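Local coordinates for protein Myo-inositol dehydrogenase (Corynebacterium glutamicum, PDB 3EUW) that probably oxidises myo-inositol with NAD+ as an inositol 2-dehydrogenase of the Gfo/Idh/MocA family, working as a tetramer, at residues T4-L9 and D28-V33; H17-N22 and K287-T292; E191-G196 and L321-T326; Q212-L217 and N226-R231. All coordinates share one frame; numbering follows the deposited sequence.

Interaction 1 (T4-L9 and D28-V33). With NA (sodium ion), chain E.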
loop_
_atom_site.group_PDB
_atom_site.type_symbol
_atom_site.label_atom_id
_atom_site.label_comp_id
_atom_site.label_asym_id
_atom_site.label_seq_id
_atom_site.Cartn_x
_atom_site.Cartn_y
_atom_site.Cartn_z
ATOM N N THR A 4 -14.190 14.091 -40.043
ATOM C CA THR A 4 -14.140 14.808 -38.772
ATOM C C THR A 4 -15.501 15.390 -38.399
ATOM O O THR A 4 -16.124 16.074 -39.199
ATOM C CB THR A 4 -13.097 15.942 -38.825
ATOM O OG1 THR A 4 -13.104 16.663 -37.586
ATOM C CG2 THR A 4 -13.407 16.894 -39.961
ATOM N N LEU A 5 -15.958 15.104 -37.181
ATOM C CA LEU A 5 -17.253 15.592 -36.705
ATOM C C LEU A 5 -17.171 17.006 -36.130
ATOM O O LEU A 5 -16.243 17.336 -35.397
ATOM C CB LEU A 5 -17.820 14.633 -35.659
ATOM C CG LEU A 5 -18.155 13.221 -36.157
ATOM C CD1 LEU A 5 -18.590 12.332 -34.980
ATOM C CD2 LEU A 5 -19.260 13.301 -37.209
ATOM N N ARG A 6 -18.159 17.831 -36.472
ATOM C CA ARG A 6 -18.221 19.222 -36.027
ATOM C C ARG A 6 -18.982 19.374 -34.716
ATOM O O ARG A 6 -20.147 18.992 -34.615
ATOM C CB ARG A 6 -18.899 20.081 -37.095
ATOM C CG ARG A 6 -18.244 20.048 -38.463
ATOM C CD ARG A 6 -16.958 20.810 -38.443
ATOM N NE ARG A 6 -16.737 21.552 -39.681
ATOM C CZ ARG A 6 -16.226 21.038 -40.794
ATOM N NH1 ARG A 6 -15.872 19.757 -40.846
ATOM N NH2 ARG A 6 -16.060 21.818 -41.856
ATOM N N ILE A 7 -18.332 19.976 -33.727
ATOM C CA ILE A 7 -18.943 20.148 -32.416
ATOM C C ILE A 7 -19.155 21.591 -31.972
ATOM O O ILE A 7 -18.276 22.437 -32.126
ATOM C CB ILE A 7 -18.088 19.467 -31.318
ATOM C CG1 ILE A 7 -17.786 18.015 -31.699
ATOM C CG2 ILE A 7 -18.806 19.547 -29.976
ATOM C CD1 ILE A 7 -19.014 17.151 -31.856
ATOM N N ALA A 8 -20.325 21.863 -31.407
ATOM C CA ALA A 8 -20.626 23.188 -30.878
ATOM C C ALA A 8 -20.579 23.065 -29.345
ATOM O O ALA A 8 -21.160 22.138 -28.778
ATOM C CB ALA A 8 -22.000 23.633 -31.328
ATOM N N LEU A 9 -19.891 23.994 -28.686
ATOM C CA LEU A 9 -19.759 23.975 -27.232
ATOM C C LEU A 9 -20.454 25.135 -26.528
ATOM O O LEU A 9 -20.298 26.294 -26.926
ATOM C CB LEU A 9 -18.278 23.980 -26.844
ATOM C CG LEU A 9 -17.956 24.222 -25.361
ATOM C CD1 LEU A 9 -18.429 23.026 -24.538
ATOM C CD2 LEU A 9 -16.452 24.449 -25.174
ATOM N N ASP A 28 -11.214 12.602 -34.044
ATOM C CA ASP A 28 -12.475 12.447 -34.767
ATOM C C ASP A 28 -13.384 13.658 -34.574
ATOM O O ASP A 28 -14.489 13.708 -35.120
ATOM C CB ASP A 28 -13.235 11.203 -34.293
ATOM C CG ASP A 28 -12.540 9.894 -34.663
ATOM O OD1 ASP A 28 -11.754 9.868 -35.643
ATOM O OD2 ASP A 28 -12.805 8.880 -33.977
ATOM N N LEU A 29 -12.920 14.635 -33.802
ATOM C CA LEU A 29 -13.728 15.813 -33.525
ATOM C C LEU A 29 -13.050 17.130 -33.828
ATOM O O LEU A 29 -11.827 17.228 -33.880
ATOM C CB LEU A 29 -14.167 15.817 -32.061
ATOM C CG LEU A 29 -14.870 14.549 -31.573
ATOM C CD1 LEU A 29 -15.265 14.734 -30.115
ATOM C CD2 LEU A 29 -16.096 14.258 -32.443
ATOM N N GLU A 30 -13.877 18.152 -33.998
ATOM C CA GLU A 30 -13.404 19.488 -34.305
ATOM C C GLU A 30 -14.379 20.471 -33.676
ATOM O O GLU A 30 -15.582 20.369 -33.883
ATOM C CB GLU A 30 -13.353 19.667 -35.829
ATOM C CG GLU A 30 -13.151 21.089 -36.308
ATOM C CD GLU A 30 -12.846 21.165 -37.801
ATOM O OE1 GLU A 30 -13.077 22.237 -38.401
ATOM O OE2 GLU A 30 -12.365 20.161 -38.372
ATOM N N LEU A 31 -13.856 21.404 -32.888
ATOM C CA LEU A 31 -14.682 22.414 -32.234
ATOM C C LEU A 31 -14.826 23.598 -33.195
ATOM O O LEU A 31 -13.839 24.253 -33.525
ATOM C CB LEU A 31 -14.010 22.867 -30.937
ATOM C CG LEU A 31 -14.731 23.961 -30.151
ATOM C CD1 LEU A 31 -16.120 23.482 -29.771
ATOM C CD2 LEU A 31 -13.927 24.321 -28.909
ATOM N N VAL A 32 -16.045 23.880 -33.641
ATOM C CA VAL A 32 -16.243 24.971 -34.583
ATOM C C VAL A 32 -16.914 26.208 -34.021
ATOM O O VAL A 32 -16.928 27.248 -34.672
ATOM C CB VAL A 32 -17.039 24.511 -35.820
ATOM C CG1 VAL A 32 -16.289 23.404 -36.520
ATOM C CG2 VAL A 32 -18.431 24.051 -35.417
ATOM N N VAL A 33 -17.478 26.112 -32.825
ATOM C CA VAL A 33 -18.113 27.279 -32.239
ATOM C C VAL A 33 -18.323 27.139 -30.740
ATOM O O VAL A 33 -18.721 26.081 -30.251
ATOM C CB VAL A 33 -19.469 27.590 -32.930
ATOM C CG1 VAL A 33 -20.476 26.489 -32.640
ATOM C CG2 VAL A 33 -20.001 28.936 -32.453
HETATM NA NA NA E . -9.856 17.356 -32.582
HETATM O O HOH W 1 -9.020 19.300 -33.624
#
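E30 CG stands anti to its backbone N (chi1 168°) and R6 CG anti to its carbonyl carbon (chi1 -57°), and from these starts the two chains run side by side in the same direction over one face of the sheet. Their guanidinium and carboxylate planes lie 8° apart. E30 OE1 sits above one guanidinium face, offset toward the rim, 3.9 Å from R6 NE; the oxygen is well out of the guanidinium plane, so this long salt bridge is electrostatic rather than a directed hydrogen bond. D65 gives R6 NE a second, weak and long, ion pair. V32 crosses the arginine at about a right angle, its CG1 3.3 Å from R6 CD, while T4 OG1 lies 3.5 Å from E30 CB. Beneath them run the parallel strands of a beta-alpha-beta crossover, the first unit of the Rossmann fold, with helix 14-25 connecting them. L5 N donates to D28 O at 2.9 Å, and I7 N to E30 O at 2.8 Å, the latter nearly along the C=O axis. The bond from E30 N to L5 O is weak. On the face of L5, I7, L29 and L31, L29 CD2 meets L5 CB at 3.7 Å, and I23 of the crossover helix touches both I7 and L31. L29 O binds a sodium ion at 2.4 Å, alongside water 1 and the carbonyl oxygens of I23, A24 and N26.

Interaction 2 (H17-N22 and K287-T292); sequences HVHAAN and KAELAT
N22 faces K287 and L290 where helix 14-25, the connecting helix of the Rossmann beta-alpha-beta unit, meets helix 283-299 from far along the chain. The two short axes pass 10.3 Å apart at 62°. Followed outward, the asparagine passes from L290 at CB to K287 at CG and OD1, and to water 2 at ND2. Its CB touches L290 CD2 at 3.6 Å, and the same methyl lies equally near N22 C, which places the leucine against both side chain and backbone; L290 also packs on L29 of the sheet. N22 CG lies 3.6 Å from K287 CG, the two side chains crossing at about a right angle. OD1 then accepts from K287 NZ at 2.9 Å, the C=O...donor angle being 143° and the donor tilted out of the carbonyl plane. The lysine is extended as far as CE, and its last torsion (chi4 57°) turns NZ back to that oxygen. D283, one turn earlier in the same helix, forms a salt bridge with the ammonium, so N22 shares this charge with a carboxylate. Elsewhere in the contact E289 OE1 lies at the edge of the H19 ring, near its plane, 4.3 Å from CE1, whereas H19 NE2 is hydrogen-bonded to E95. At the tip of the asparagine, ND2 donates to water 2 at 3.0 Å, and that water accepts from K287 NZ as well.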
loop_
_atom_site.group_PDB
_atom_site.type_symbol
_atom_site.label_atom_id
_atom_site.label_comp_id
_atom_site.label_asym_id
_atom_site.label_seq_id
_atom_site.Cartn_x
_atom_site.Cartn_y
_atom_site.Cartn_z
ATOM N N HIS A 17 -13.623 24.612 -20.603
ATOM C CA HIS A 17 -12.220 24.558 -20.979
ATOM C C HIS A 17 -11.740 23.128 -21.160
ATOM O O HIS A 17 -10.943 22.847 -22.054
ATOM C CB HIS A 17 -11.355 25.259 -19.934
ATOM C CG HIS A 17 -11.239 26.737 -20.140
ATOM N ND1 HIS A 17 -12.286 27.608 -19.923
ATOM C CD2 HIS A 17 -10.198 27.494 -20.564
ATOM C CE1 HIS A 17 -11.895 28.839 -20.205
ATOM N NE2 HIS A 17 -10.634 28.796 -20.596
ATOM N N VAL A 18 -12.224 22.227 -20.308
ATOM C CA VAL A 18 -11.843 20.822 -20.389
ATOM C C VAL A 18 -12.372 20.189 -21.677
ATOM O O VAL A 18 -11.631 19.553 -22.416
ATOM C CB VAL A 18 -12.381 20.029 -19.176
ATOM C CG1 VAL A 18 -12.174 18.540 -19.387
ATOM C CG2 VAL A 18 -11.672 20.479 -17.917
ATOM N N HIS A 19 -13.658 20.358 -21.946
ATOM C CA HIS A 19 -14.227 19.791 -23.162
ATOM C C HIS A 19 -13.547 20.352 -24.416
ATOM O O HIS A 19 -13.180 19.601 -25.321
ATOM C CB HIS A 19 -15.727 20.064 -23.223
ATOM C CG HIS A 19 -16.520 19.300 -22.215
ATOM N ND1 HIS A 19 -16.470 17.927 -22.118
ATOM C CD2 HIS A 19 -17.408 19.711 -21.280
ATOM C CE1 HIS A 19 -17.296 17.523 -21.170
ATOM N NE2 HIS A 19 -17.878 18.587 -20.646
ATOM N N ALA A 20 -13.377 21.671 -24.461
ATOM C CA ALA A 20 -12.743 22.314 -25.610
ATOM C C ALA A 20 -11.377 21.697 -25.847
ATOM O O ALA A 20 -11.060 21.290 -26.962
ATOM C CB ALA A 20 -12.604 23.837 -25.375
ATOM N N ALA A 21 -10.571 21.622 -24.792
ATOM C CA ALA A 21 -9.239 21.045 -24.917
ATOM C C ALA A 21 -9.300 19.568 -25.326
ATOM O O ALA A 21 -8.437 19.089 -26.060
ATOM C CB ALA A 21 -8.481 21.201 -23.607
ATOM N N ASN A 22 -10.313 18.845 -24.853
ATOM C CA ASN A 22 -10.439 17.435 -25.216
ATOM C C ASN A 22 -10.894 17.256 -26.658
ATOM O O ASN A 22 -10.443 16.341 -27.340
ATOM C CB ASN A 22 -11.397 16.699 -24.266
ATOM C CG ASN A 22 -10.791 16.489 -22.887
ATOM O OD1 ASN A 22 -9.569 16.484 -22.739
ATOM N ND2 ASN A 22 -11.637 16.305 -21.878
ATOM N N LYS A 287 -12.116 12.489 -21.214
ATOM C CA LYS A 287 -11.679 12.163 -22.561
ATOM C C LYS A 287 -12.411 10.921 -23.064
ATOM O O LYS A 287 -12.834 10.859 -24.226
ATOM C CB LYS A 287 -10.162 11.938 -22.582
ATOM C CG LYS A 287 -9.350 13.223 -22.425
ATOM C CD LYS A 287 -7.839 12.965 -22.346
ATOM C CE LYS A 287 -7.045 14.270 -22.393
ATOM N NZ LYS A 287 -7.437 15.218 -21.315
ATOM N N ALA A 288 -12.568 9.935 -22.181
ATOM C CA ALA A 288 -13.240 8.704 -22.560
ATOM C C ALA A 288 -14.713 8.989 -22.796
ATOM O O ALA A 288 -15.331 8.412 -23.684
ATOM C CB ALA A 288 -13.064 7.652 -21.478
ATOM N N GLU A 289 -15.272 9.890 -21.998
ATOM C CA GLU A 289 -16.669 10.243 -22.145
ATOM C C GLU A 289 -16.888 10.903 -23.511
ATOM O O GLU A 289 -17.866 10.612 -24.194
ATOM C CB GLU A 289 -17.098 11.203 -21.037
ATOM C CG GLU A 289 -18.587 11.531 -21.025
ATOM C CD GLU A 289 -18.963 12.455 -19.878
ATOM O OE1 GLU A 289 -18.538 13.630 -19.896
ATOM O OE2 GLU A 289 -19.674 12.011 -18.953
ATOM N N LEU A 290 -15.970 11.784 -23.905
ATOM C CA LEU A 290 -16.088 12.471 -25.183
ATOM C C LEU A 290 -16.020 11.473 -26.345
ATOM O O LEU A 290 -16.810 11.551 -27.283
ATOM C CB LEU A 290 -14.984 13.520 -25.323
ATOM C CG LEU A 290 -15.118 14.496 -26.496
ATOM C CD1 LEU A 290 -16.422 15.281 -26.380
ATOM C CD2 LEU A 290 -13.940 15.431 -26.497
ATOM N N ALA A 291 -15.081 10.534 -26.266
ATOM C CA ALA A 291 -14.908 9.529 -27.309
ATOM C C ALA A 291 -16.185 8.717 -27.486
ATOM O O ALA A 291 -16.587 8.415 -28.602
ATOM C CB ALA A 291 -13.745 8.603 -26.961
ATOM N N THR A 292 -16.816 8.364 -26.373
ATOM C CA THR A 292 -18.049 7.597 -26.412
ATOM C C THR A 292 -19.163 8.414 -27.051
ATOM O O THR A 292 -20.054 7.867 -27.703
ATOM C CB THR A 292 -18.445 7.154 -24.986
ATOM O OG1 THR A 292 -17.441 6.259 -24.504
ATOM C CG2 THR A 292 -19.779 6.435 -24.965
HETATM O O HOH W 2 -9.763 15.699 -19.559
#

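Interaction 3 (E191-G196 and L321-T326)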
loop_
_atom_site.group_PDB
_atom_site.type_symbol
_atom_site.label_atom_id
_atom_site.label_comp_id
_atom_site.label_asym_id
_atom_site.label_seq_id
_atom_site.Cartn_x
_atom_site.Cartn_y
_atom_site.Cartn_z
ATOM N N GLU A 191 -35.728 0.837 -2.826
ATOM C CA GLU A 191 -35.893 1.661 -1.626
ATOM C C GLU A 191 -34.739 2.631 -1.402
ATOM O O GLU A 191 -33.598 2.366 -1.797
ATOM C CB GLU A 191 -36.058 0.784 -0.379
ATOM C CG GLU A 191 -37.212 -0.219 -0.458
ATOM C CD GLU A 191 -37.503 -0.901 0.871
ATOM O OE1 GLU A 191 -36.558 -1.123 1.656
ATOM O OE2 GLU A 191 -38.682 -1.228 1.125
ATOM N N VAL A 192 -35.045 3.744 -0.745
ATOM C CA VAL A 192 -34.053 4.760 -0.472
ATOM C C VAL A 192 -34.091 5.251 0.970
ATOM O O VAL A 192 -35.140 5.630 1.481
ATOM C CB VAL A 192 -34.247 5.966 -1.405
ATOM C CG1 VAL A 192 -33.304 7.088 -1.023
ATOM C CG2 VAL A 192 -33.999 5.538 -2.846
ATOM N N THR A 193 -32.930 5.235 1.617
ATOM C CA THR A 193 -32.814 5.699 2.995
ATOM C C THR A 193 -31.670 6.706 3.059
ATOM O O THR A 193 -30.592 6.455 2.530
ATOM C CB THR A 193 -32.528 4.533 3.948
ATOM O OG1 THR A 193 -33.483 3.496 3.714
ATOM C CG2 THR A 193 -32.655 4.974 5.392
ATOM N N ALA A 194 -31.902 7.848 3.695
ATOM C CA ALA A 194 -30.860 8.863 3.781
ATOM C C ALA A 194 -30.867 9.584 5.112
ATOM O O ALA A 194 -31.923 9.819 5.697
ATOM C CB ALA A 194 -31.012 9.882 2.634
ATOM N N THR A 195 -29.674 9.955 5.568
ATOM C CA THR A 195 -29.495 10.657 6.827
ATOM C C THR A 195 -28.593 11.873 6.594
ATOM O O THR A 195 -27.493 11.740 6.058
ATOM C CB THR A 195 -28.830 9.733 7.853
ATOM O OG1 THR A 195 -29.577 8.516 7.942
ATOM C CG2 THR A 195 -28.779 10.394 9.218
ATOM N N GLY A 196 -29.056 13.051 6.993
ATOM C CA GLY A 196 -28.253 14.249 6.804
ATOM C C GLY A 196 -27.883 14.871 8.129
ATOM O O GLY A 196 -28.607 14.723 9.110
ATOM N N LEU A 321 -33.510 13.215 -0.243
ATOM C CA LEU A 321 -33.874 14.408 0.507
ATOM C C LEU A 321 -35.122 14.161 1.338
ATOM O O LEU A 321 -35.179 14.529 2.509
ATOM C CB LEU A 321 -34.128 15.590 -0.442
ATOM C CG LEU A 321 -34.541 16.918 0.212
ATOM C CD1 LEU A 321 -33.450 17.386 1.156
ATOM C CD2 LEU A 321 -34.793 17.971 -0.853
ATOM N N GLU A 322 -36.124 13.539 0.728
ATOM C CA GLU A 322 -37.372 13.261 1.434
ATOM C C GLU A 322 -37.146 12.310 2.613
ATOM O O GLU A 322 -37.717 12.499 3.687
ATOM C CB GLU A 322 -38.388 12.665 0.468
ATOM C CG GLU A 322 -39.783 13.236 0.624
ATOM C CD GLU A 322 -40.655 12.358 1.471
ATOM O OE1 GLU A 322 -40.642 11.133 1.241
ATOM O OE2 GLU A 322 -41.356 12.879 2.351
ATOM N N SER A 323 -36.323 11.282 2.403
ATOM C CA SER A 323 -36.020 10.326 3.464
ATOM C C SER A 323 -35.289 11.047 4.596
ATOM O O SER A 323 -35.619 10.889 5.766
ATOM C CB SER A 323 -35.137 9.190 2.932
ATOM O OG SER A 323 -34.750 8.313 3.978
ATOM N N ALA A 324 -34.298 11.853 4.236
ATOM C CA ALA A 324 -33.518 12.578 5.234
ATOM C C ALA A 324 -34.390 13.522 6.042
ATOM O O ALA A 324 -34.185 13.693 7.239
ATOM C CB ALA A 324 -32.412 13.356 4.566
ATOM N N GLN A 325 -35.367 14.137 5.388
ATOM C CA GLN A 325 -36.255 15.066 6.073
ATOM C C GLN A 325 -37.332 14.372 6.904
ATOM O O GLN A 325 -37.896 14.980 7.821
ATOM C CB GLN A 325 -36.939 15.989 5.064
ATOM C CG GLN A 325 -36.002 16.904 4.288
ATOM C CD GLN A 325 -36.733 17.755 3.254
ATOM O OE1 GLN A 325 -37.529 17.245 2.464
ATOM N NE2 GLN A 325 -36.458 19.054 3.253
ATOM N N THR A 326 -37.607 13.105 6.607
ATOM C CA THR A 326 -38.680 12.395 7.302
ATOM C C THR A 326 -38.298 11.305 8.286
ATOM O O THR A 326 -39.135 10.862 9.080
ATOM C CB THR A 326 -39.665 11.797 6.277
ATOM O OG1 THR A 326 -38.957 10.916 5.391
ATOM C CG2 THR A 326 -40.311 12.923 5.448
HETATM O O HOH W 3 -34.238 8.795 6.926
HETATM O O HOH W 4 -31.562 13.526 8.175
#
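S323 is the residue by which segment 321-326 first grips strand 191-196, its side chain directed at the backbone of A194. The short axes approach to 6.1 Å at 58°, close enough for a hydroxyl to bond straight to the strand. With OG anti to its own backbone N (chi1 175°), the serine accepts from A194 N at 2.9 Å, N-H...O angle 151°. The same OG is hydrogen-bonded to R328 O just beyond the helix, so this one oxygen ties the strand to the helix and to the chain leading into strand 330-331. Water 3 adds a bridge, donating to S323 O at 2.8 Å and also to A194 O. A324 comes next, and its CA makes a CA-H...O contact with that same A194 O, at 3.2 Å. Its methyl packs on A194, CB to CB 4.2 Å.

These contacts seat helix 307-326 on one face of the mixed beta sheet of the C-terminal domain, beside helix 169-185, whose F171 touches both A194 and A324. The side chains of T193 and T195 point away from the helix; T193 packs on T193 of a neighbouring subunit and T195 on R218 of that subunit.

Further along the strand, G196 N donates to water 4 at 2.8 Å, and that water donates to A324 O, so a second bridge spans the place where small residues let the backbones come near, T195 CA being 4.7 Å from A324 CA. At the last residue of the helix, T326 OG1 turns back on its own chain and donates to E322 O at 2.6 Å.

Interaction 4 (Q212-L217 and N226-R231)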
loop_
_atom_site.group_PDB
_atom_site.type_symbol
_atom_site.label_atom_id
_atom_site.label_comp_id
_atom_site.label_asym_id
_atom_site.label_seq_id
_atom_site.Cartn_x
_atom_site.Cartn_y
_atom_site.Cartn_z
ATOM N N GLN A 212 -22.953 16.961 5.310
ATOM C CA GLN A 212 -22.575 15.551 5.266
ATOM C C GLN A 212 -23.807 14.648 5.320
ATOM O O GLN A 212 -24.764 14.899 6.063
ATOM C CB GLN A 212 -21.587 15.178 6.391
ATOM C CG GLN A 212 -22.160 15.141 7.797
ATOM C CD GLN A 212 -21.188 14.560 8.821
ATOM O OE1 GLN A 212 -21.532 14.378 9.989
ATOM N NE2 GLN A 212 -19.974 14.266 8.383
ATOM N N VAL A 213 -23.790 13.601 4.503
ATOM C CA VAL A 213 -24.905 12.660 4.481
ATOM C C VAL A 213 -24.464 11.203 4.295
ATOM O O VAL A 213 -23.355 10.931 3.851
ATOM C CB VAL A 213 -25.903 12.988 3.329
ATOM C CG1 VAL A 213 -26.418 14.414 3.448
ATOM C CG2 VAL A 213 -25.226 12.785 1.975
ATOM N N ILE A 214 -25.337 10.275 4.665
ATOM C CA ILE A 214 -25.098 8.847 4.466
ATOM C C ILE A 214 -26.356 8.340 3.786
ATOM O O ILE A 214 -27.464 8.638 4.226
ATOM C CB ILE A 214 -24.945 8.038 5.775
ATOM C CG1 ILE A 214 -23.511 8.087 6.312
ATOM C CG2 ILE A 214 -25.245 6.555 5.483
ATOM C CD1 ILE A 214 -22.965 9.426 6.557
ATOM N N VAL A 215 -26.192 7.579 2.718
ATOM C CA VAL A 215 -27.331 7.023 2.001
ATOM C C VAL A 215 -27.216 5.503 1.891
ATOM O O VAL A 215 -26.123 4.964 1.698
ATOM C CB VAL A 215 -27.425 7.609 0.576
ATOM C CG1 VAL A 215 -28.494 6.874 -0.224
ATOM C CG2 VAL A 215 -27.743 9.110 0.640
ATOM N N THR A 216 -28.337 4.814 2.038
ATOM C CA THR A 216 -28.361 3.368 1.883
ATOM C C THR A 216 -29.525 2.998 0.950
ATOM O O THR A 216 -30.687 3.246 1.263
ATOM C CB THR A 216 -28.514 2.650 3.243
ATOM O OG1 THR A 216 -27.398 2.969 4.079
ATOM C CG2 THR A 216 -28.537 1.161 3.054
ATOM N N LEU A 217 -29.197 2.427 -0.204
ATOM C CA LEU A 217 -30.209 2.036 -1.190
ATOM C C LEU A 217 -30.385 0.519 -1.207
ATOM O O LEU A 217 -29.418 -0.222 -1.024
ATOM C CB LEU A 217 -29.790 2.474 -2.597
ATOM C CG LEU A 217 -29.304 3.904 -2.838
ATOM C CD1 LEU A 217 -28.706 4.004 -4.231
ATOM C CD2 LEU A 217 -30.457 4.883 -2.673
ATOM N N ASN A 226 -24.289 1.630 -0.211
ATOM C CA ASN A 226 -24.073 2.580 0.878
ATOM C C ASN A 226 -23.167 3.730 0.425
ATOM O O ASN A 226 -22.012 3.531 0.048
ATOM C CB ASN A 226 -23.474 1.824 2.068
ATOM C CG ASN A 226 -23.336 2.681 3.304
ATOM O OD1 ASN A 226 -24.305 3.241 3.806
ATOM N ND2 ASN A 226 -22.118 2.781 3.802
ATOM N N ILE A 227 -23.713 4.941 0.457
ATOM C CA ILE A 227 -22.991 6.124 0.027
ATOM C C ILE A 227 -22.697 7.089 1.166
ATOM O O ILE A 227 -23.599 7.455 1.929
ATOM C CB ILE A 227 -23.799 6.883 -1.056
ATOM C CG1 ILE A 227 -24.086 5.946 -2.235
ATOM C CG2 ILE A 227 -23.030 8.107 -1.529
ATOM C CD1 ILE A 227 -25.049 6.534 -3.265
ATOM N N VAL A 228 -21.429 7.490 1.268
ATOM C CA VAL A 228 -20.971 8.430 2.286
ATOM C C VAL A 228 -20.441 9.716 1.627
ATOM O O VAL A 228 -19.535 9.676 0.788
ATOM C CB VAL A 228 -19.852 7.812 3.172
ATOM C CG1 VAL A 228 -19.390 8.834 4.218
ATOM C CG2 VAL A 228 -20.361 6.531 3.869
ATOM N N ASN A 229 -21.020 10.850 2.005
ATOM C CA ASN A 229 -20.612 12.140 1.454
ATOM C C ASN A 229 -20.224 13.135 2.553
ATOM O O ASN A 229 -20.726 13.066 3.687
ATOM C CB ASN A 229 -21.754 12.790 0.667
ATOM C CG ASN A 229 -22.003 12.154 -0.689
ATOM O OD1 ASN A 229 -21.189 11.386 -1.232
ATOM N ND2 ASN A 229 -23.145 12.500 -1.261
ATOM N N SER A 230 -19.323 14.050 2.212
ATOM C CA SER A 230 -18.930 15.127 3.111
ATOM C C SER A 230 -18.557 16.292 2.236
ATOM O O SER A 230 -18.011 16.099 1.158
ATOM C CB SER A 230 -17.733 14.793 3.982
ATOM O OG SER A 230 -17.398 15.960 4.710
ATOM N N ARG A 231 -18.845 17.497 2.703
ATOM C CA ARG A 231 -18.559 18.686 1.937
ATOM C C ARG A 231 -17.152 19.277 2.105
ATOM O O ARG A 231 -16.860 20.336 1.555
ATOM C CB ARG A 231 -19.640 19.737 2.216
ATOM C CG ARG A 231 -20.934 19.526 1.420
ATOM C CD ARG A 231 -20.689 19.650 -0.092
ATOM N NE ARG A 231 -21.925 19.901 -0.833
ATOM C CZ ARG A 231 -22.031 19.912 -2.162
ATOM N NH1 ARG A 231 -20.975 19.692 -2.922
ATOM N NH2 ARG A 231 -23.204 20.132 -2.737
#
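V213 and V215 pair with N229 and I227 as the hydrogen-bonded pairs of two antiparallel strands whose axes run 168° apart, each pair bonding in both directions, with V215 N reaching I227 O at 2.7 Å in the carbonyl plane, an equally short return bond, and N229 N donating to V213 O at 3.0 Å nearly in line with the carbonyl.

The side chains alternate between two faces of this beta hairpin, built from strands 212-219 and 224-230 in the mixed sheet of the C-terminal domain. One face carries V213, V215, I227 and N229 beneath helix 169-185. There V215 CB meets I227 CB at 4.0 Å, while V213 and N229 lie side by side, pointing the same way. V213 CG2, set between its backbone N and carbonyl carbon, is the methyl that touches N229 CB, 3.7 Å away. On the other face I214 CG1 lies 4.3 Å from V228 CG2, and I214 also packs on T216 of a neighbouring subunit, as T216 does on I214 of that subunit.

The fourth backbone bond differs from the rest: V213 N stands well above the carbonyl plane of N229 O, at 3.2 Å. N229 O takes a further hydrogen bond from Q148 NE2 of the neighbouring subunit, so one acceptor takes part both in the hairpin and in the contact with the neighbouring subunit.

From the N terminus, interaction 1 closes first, joining the two strands either side of helix 14-25 in the Rossmann sheet. Interaction 2 starts on that helix, before interaction 1 has closed, and ends on helix 283-299, so the two cross; they also touch, through L29 against L290. Its long loop contains all of interaction 4 and the start of interaction 3, which closes only at helix 307-326 and so crosses interaction 2. The hairpin of interaction 4 lies within the loop of interaction 3, and strands 189-197 and 212-219 are sheet neighbours. Interactions 1 and 3 are in series, their centres about 42 Å apart on opposite sides of the chain's centre.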